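Local coordinates for protein alpha-amylase/trypsin inhibitor (Eleusine coracana, PDB 1B1U) that inhibits both serine proteases such as trypsin and alpha-amylase, and may protect ragi seeds against hydrolytic enzymes of their own or of foreign origin, at residues S5-M10 and V68-Q73; M10-N15 and C57-I62. All coordinates share one frame; numbering follows the deposited sequence.

Contact 1 and contact 2 set successive parts of one N-terminal loop, sharing Met10, against two different supports: the turn at 68-73 and the helix at 57-62. Along the chain contact 2 is nested inside the loop that contact 1 closes, and their centres lie about 9 Å apart. Contact 1 is peripheral, its centre about 16 Å from the centre of the chain, against about 8 Å for contact 2. Cys6 O approaches Glu58 CG to 3.7 Å, and Gly9 CA packs on His14 NE2 at 3.9 Å. The pair thus illustrates how a segment without regular structure can be lined by small apolar contacts, with the Cys6-Cys55 disulfide supplying the covalent tie to helix 53-64.

Contact 1 (S5-M10 and V68-Q73); sequences SCIPGM and VTPSGQ
The type I beta turn from Thr69 to Gly72, in the loop of the small hairpin that strands 67-68 and 74-75 form in this cereal inhibitor, meets the N-terminal loop at Ile7 and Pro8, which face Thr69 and Pro70. Ile7 supplies the closest touch: its CG2 branch comes to 3.5 Å from Pro70 CG and also lies beside CD of the same ring, the two side chains running at a slant to one another. With chi1 at -73°, CG1 stands beside the backbone N of Ile7, and it is the CG2 methyl that faces the proline. Pro8 approaches with its carbonyl oxygen and, more loosely, with CB, 4.4 Å from Thr69 OG1. Pro8 O lies 4.0 Å from Thr69 CG2 and 4.0 Å from Pro70 CD, so it rests against carbon on both residues. No hydrogen bond crosses between the segments, and only 134 Å² is buried, both sides summed. The turn has its own internal tie, Gly72 N donating to Thr69 O at 2.9 Å, and Pro70 occupies its second position, where the ring restrains phi near the value a type I turn requires. Just before Ile7, the disulfide of Cys6 to Cys55 links this loop to helix 53-64. Pro8 and Thr69 both also touch Glu75 of strand 74-75, while Thr69 meets His14, further along the same N-terminal loop.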
loop_
_atom_site.group_PDB
_atom_site.type_symbol
_atom_site.label_atom_id
_atom_site.label_comp_id
_atom_site.label_asym_id
_atom_site.label_seq_id
_atom_site.Cartn_x
_atom_site.Cartn_y
_atom_site.Cartn_z
ATOM N N SER A 5 -17.375 -1.345 5.466
ATOM C CA SER A 5 -16.865 -1.901 4.225
ATOM C C SER A 5 -15.663 -1.135 3.686
ATOM O O SER A 5 -15.752 0.053 3.368
ATOM C CB SER A 5 -17.969 -1.918 3.174
ATOM O OG SER A 5 -17.917 -3.115 2.428
ATOM N N CYS A 6 -14.543 -1.838 3.577
ATOM C CA CYS A 6 -13.303 -1.257 3.078
ATOM C C CYS A 6 -13.348 -1.217 1.563
ATOM O O CYS A 6 -12.640 -1.970 0.884
ATOM C CB CYS A 6 -12.125 -2.102 3.550
ATOM S SG CYS A 6 -11.847 -1.962 5.342
ATOM N N ILE A 7 -14.179 -0.319 1.044
ATOM C CA ILE A 7 -14.372 -0.183 -0.395
ATOM C C ILE A 7 -14.035 1.199 -0.934
ATOM O O ILE A 7 -14.456 2.214 -0.389
ATOM C CB ILE A 7 -15.840 -0.537 -0.774
ATOM C CG1 ILE A 7 -16.041 -2.045 -0.659
ATOM C CG2 ILE A 7 -16.164 -0.089 -2.194
ATOM C CD1 ILE A 7 -17.478 -2.451 -0.474
ATOM N N PRO A 8 -13.264 1.249 -2.027
ATOM C CA PRO A 8 -12.882 2.528 -2.625
ATOM C C PRO A 8 -14.072 3.453 -2.826
ATOM O O PRO A 8 -14.968 3.185 -3.630
ATOM C CB PRO A 8 -12.218 2.127 -3.937
ATOM C CG PRO A 8 -11.680 0.761 -3.663
ATOM C CD PRO A 8 -12.686 0.108 -2.754
ATOM N N GLY A 9 -14.063 4.544 -2.074
ATOM C CA GLY A 9 -15.124 5.529 -2.124
ATOM C C GLY A 9 -14.902 6.357 -0.880
ATOM O O GLY A 9 -14.282 7.427 -0.942
ATOM N N MET A 10 -15.387 5.857 0.256
ATOM C CA MET A 10 -15.188 6.557 1.520
ATOM C C MET A 10 -14.192 5.780 2.368
ATOM O O MET A 10 -13.040 6.184 2.491
ATOM C CB MET A 10 -16.504 6.730 2.279
ATOM C CG MET A 10 -16.814 8.193 2.631
ATOM S SD MET A 10 -15.527 9.064 3.607
ATOM C CE MET A 10 -14.800 10.184 2.348
ATOM N N VAL A 68 -12.036 -3.449 -8.392
ATOM C CA VAL A 68 -13.028 -2.832 -9.266
ATOM C C VAL A 68 -13.936 -2.004 -8.356
ATOM O O VAL A 68 -14.511 -2.526 -7.405
ATOM C CB VAL A 68 -13.921 -3.890 -10.035
ATOM C CG1 VAL A 68 -14.486 -3.269 -11.297
ATOM C CG2 VAL A 68 -13.126 -5.125 -10.395
ATOM N N THR A 69 -14.031 -0.709 -8.630
ATOM C CA THR A 69 -14.885 0.188 -7.856
ATOM C C THR A 69 -16.323 -0.254 -8.118
ATOM O O THR A 69 -16.604 -0.852 -9.153
ATOM C CB THR A 69 -14.716 1.658 -8.337
ATOM O OG1 THR A 69 -13.355 2.064 -8.158
ATOM C CG2 THR A 69 -15.623 2.602 -7.561
ATOM N N PRO A 70 -17.243 -0.010 -7.169
ATOM C CA PRO A 70 -18.644 -0.403 -7.376
ATOM C C PRO A 70 -19.285 0.279 -8.592
ATOM O O PRO A 70 -20.391 -0.076 -9.005
ATOM C CB PRO A 70 -19.327 -0.010 -6.066
ATOM C CG PRO A 70 -18.217 0.042 -5.064
ATOM C CD PRO A 70 -17.036 0.569 -5.830
ATOM N N SER A 71 -18.575 1.254 -9.158
ATOM C CA SER A 71 -19.028 1.997 -10.332
ATOM C C SER A 71 -18.491 1.343 -11.614
ATOM O O SER A 71 -18.492 1.949 -12.691
ATOM C CB SER A 71 -18.546 3.447 -10.241
ATOM O OG SER A 71 -18.450 4.059 -11.514
ATOM N N GLY A 72 -18.034 0.098 -11.483
ATOM C CA GLY A 72 -17.499 -0.635 -12.620
ATOM C C GLY A 72 -16.085 -0.238 -13.003
ATOM O O GLY A 72 -15.435 -0.925 -13.792
ATOM N N GLN A 73 -15.609 0.875 -12.454
ATOM C CA GLN A 73 -14.269 1.351 -12.745
ATOM C C GLN A 73 -13.274 0.663 -11.825
ATOM O O GLN A 73 -13.570 0.369 -10.675
ATOM C CB GLN A 73 -14.199 2.864 -12.581
ATOM C CG GLN A 73 -14.153 3.612 -13.907
ATOM C CD GLN A 73 -12.734 3.826 -14.407
ATOM O OE1 GLN A 73 -12.506 4.513 -15.410
ATOM N NE2 GLN A 73 -11.767 3.238 -13.707
#

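Contact 2 (M10-N15 and C57-I62); sequences MAIPHN and CEAVRI
A buried apolar contact between a loop and a helix centres on Ile12, which points from the irregular segment 10-15 onto one face of helix 53-64, one of the helices of this disulfide-bonded cereal trypsin/alpha-amylase inhibitor, and ends in the angle between Glu58, Ala59 and Ile62. The backbones come nearest at Ile12 CA and Ala59 CA, 6.8 Å apart, and a single methyl does the touching. Ile12 CD1 lies 3.8 Å from Ala59 CB, 4.0 Å from Ile62 CD1, with which it meets methyl to methyl, and 4.1 Å from Glu58 CG. Its chain is extended beyond CB (chi2 -162°), which carries CD1 down to the helix surface, where the small Ala59 lets it come close to the backbone. Cys55 also touches Ile12, so the isoleucine meets helix residues spaced i, i+3, i+4 and i+7, the four corners of a hole on a helix surface.

In Glu58, CG borders the isoleucine, while the bend at chi2 turns the carboxylate toward Arg61 one turn further on. Arg61 takes it side-on: NE donates to Glu58 OE1 at 3.2 Å in a nearly straight bond (170°), and NH2 forms the salt bridge to Glu58 OE2 at 2.9 Å. Both oxygens are met on their syn sides; Glu58 CD lies in the guanidinium plane at its edge, but the NE bond is tilted 28° from the carboxylate plane. Arg61 NH2 has a second acceptor in Gly66 O. Replacing Glu58 with an alanine here would probably leave Arg61 without its carboxylate mate and uncover one flank of Ile12 CD1. No hydrogen bond crosses between the two segments, and the chemistry is split within Glu58: its methylene joins the apolar contact, its carboxylate pairs with Arg61 inside the helix.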
loop_
_atom_site.group_PDB
_atom_site.type_symbol
_atom_site.label_atom_id
_atom_site.label_comp_id
_atom_site.label_asym_id
_atom_site.label_seq_id
_atom_site.Cartn_x
_atom_site.Cartn_y
_atom_site.Cartn_z
ATOM N N MET A 10 -15.387 5.857 0.256
ATOM C CA MET A 10 -15.188 6.557 1.520
ATOM C C MET A 10 -14.192 5.780 2.368
ATOM O O MET A 10 -13.040 6.184 2.491
ATOM C CB MET A 10 -16.504 6.730 2.279
ATOM C CG MET A 10 -16.814 8.193 2.631
ATOM S SD MET A 10 -15.527 9.064 3.607
ATOM C CE MET A 10 -14.800 10.184 2.348
ATOM N N ALA A 11 -14.627 4.664 2.941
ATOM C CA ALA A 11 -13.746 3.848 3.769
ATOM C C ALA A 11 -12.325 3.797 3.209
ATOM O O ALA A 11 -11.361 3.810 3.970
ATOM C CB ALA A 11 -14.306 2.445 3.896
ATOM N N ILE A 12 -12.198 3.717 1.885
ATOM C CA ILE A 12 -10.884 3.697 1.241
ATOM C C ILE A 12 -10.840 4.688 0.062
ATOM O O ILE A 12 -11.670 4.646 -0.843
ATOM C CB ILE A 12 -10.502 2.268 0.781
ATOM C CG1 ILE A 12 -10.230 1.407 2.003
ATOM C CG2 ILE A 12 -9.254 2.295 -0.046
ATOM C CD1 ILE A 12 -9.467 0.190 1.723
ATOM N N PRO A 13 -9.870 5.611 0.073
ATOM C CA PRO A 13 -9.812 6.567 -1.030
ATOM C C PRO A 13 -9.696 5.941 -2.406
ATOM O O PRO A 13 -9.490 4.731 -2.546
ATOM C CB PRO A 13 -8.604 7.439 -0.686
ATOM C CG PRO A 13 -8.432 7.282 0.774
ATOM C CD PRO A 13 -8.805 5.858 1.056
ATOM N N HIS A 14 -9.852 6.787 -3.419
ATOM C CA HIS A 14 -9.748 6.368 -4.803
ATOM C C HIS A 14 -8.267 6.360 -5.144
ATOM O O HIS A 14 -7.607 7.401 -5.103
ATOM C CB HIS A 14 -10.502 7.345 -5.702
ATOM C CG HIS A 14 -11.970 7.080 -5.770
ATOM N ND1 HIS A 14 -12.497 6.003 -6.447
ATOM C CD2 HIS A 14 -13.021 7.728 -5.214
ATOM C CE1 HIS A 14 -13.811 5.999 -6.304
ATOM N NE2 HIS A 14 -14.154 7.034 -5.562
ATOM N N ASN A 15 -7.768 5.176 -5.486
ATOM C CA ASN A 15 -6.353 4.956 -5.790
ATOM C C ASN A 15 -5.565 5.145 -4.487
ATOM O O ASN A 15 -4.727 6.046 -4.375
ATOM C CB ASN A 15 -5.841 5.920 -6.868
ATOM C CG ASN A 15 -4.663 5.343 -7.638
ATOM O OD1 ASN A 15 -4.236 4.218 -7.376
ATOM N ND2 ASN A 15 -4.136 6.103 -8.583
ATOM N N CYS A 57 -4.921 -3.109 5.843
ATOM C CA CYS A 57 -4.456 -4.313 5.136
ATOM C C CYS A 57 -5.123 -4.480 3.750
ATOM O O CYS A 57 -4.486 -4.943 2.793
ATOM C CB CYS A 57 -4.746 -5.565 5.977
ATOM S SG CYS A 57 -3.613 -5.896 7.364
ATOM N N GLU A 58 -6.406 -4.121 3.654
ATOM C CA GLU A 58 -7.147 -4.229 2.392
ATOM C C GLU A 58 -6.603 -3.216 1.407
ATOM O O GLU A 58 -6.412 -3.523 0.233
ATOM C CB GLU A 58 -8.649 -3.985 2.634
ATOM C CG GLU A 58 -9.544 -3.934 1.379
ATOM C CD GLU A 58 -9.333 -5.102 0.433
ATOM O OE1 GLU A 58 -8.998 -6.211 0.890
ATOM O OE2 GLU A 58 -9.510 -4.913 -0.783
ATOM N N ALA A 59 -6.354 -2.008 1.904
ATOM C CA ALA A 59 -5.811 -0.904 1.116
ATOM C C ALA A 59 -4.444 -1.251 0.527
ATOM O O ALA A 59 -4.086 -0.787 -0.566
ATOM C CB ALA A 59 -5.690 0.343 1.986
ATOM N N VAL A 60 -3.673 -2.051 1.257
ATOM C CA VAL A 60 -2.353 -2.464 0.795
ATOM C C VAL A 60 -2.527 -3.507 -0.309
ATOM O O VAL A 60 -1.863 -3.433 -1.336
ATOM C CB VAL A 60 -1.495 -3.038 1.960
ATOM C CG1 VAL A 60 -0.222 -3.698 1.422
ATOM C CG2 VAL A 60 -1.114 -1.911 2.906
ATOM N N ARG A 61 -3.428 -4.463 -0.096
ATOM C CA ARG A 61 -3.699 -5.493 -1.101
ATOM C C ARG A 61 -4.137 -4.831 -2.399
ATOM O O ARG A 61 -3.745 -5.252 -3.490
ATOM C CB ARG A 61 -4.803 -6.442 -0.622
ATOM C CG ARG A 61 -4.971 -7.700 -1.474
ATOM C CD ARG A 61 -6.380 -8.293 -1.334
ATOM N NE ARG A 61 -7.410 -7.328 -1.701
ATOM C CZ ARG A 61 -7.662 -6.978 -2.955
ATOM N NH1 ARG A 61 -6.966 -7.519 -3.937
ATOM N NH2 ARG A 61 -8.581 -6.069 -3.235
ATOM N N ILE A 62 -4.944 -3.783 -2.283
ATOM C CA ILE A 62 -5.424 -3.080 -3.469
ATOM C C ILE A 62 -4.256 -2.426 -4.198
ATOM O O ILE A 62 -4.265 -2.306 -5.425
ATOM C CB ILE A 62 -6.455 -1.969 -3.117
ATOM C CG1 ILE A 62 -7.613 -2.534 -2.290
ATOM C CG2 ILE A 62 -6.981 -1.344 -4.392
ATOM C CD1 ILE A 62 -8.644 -1.467 -1.859
#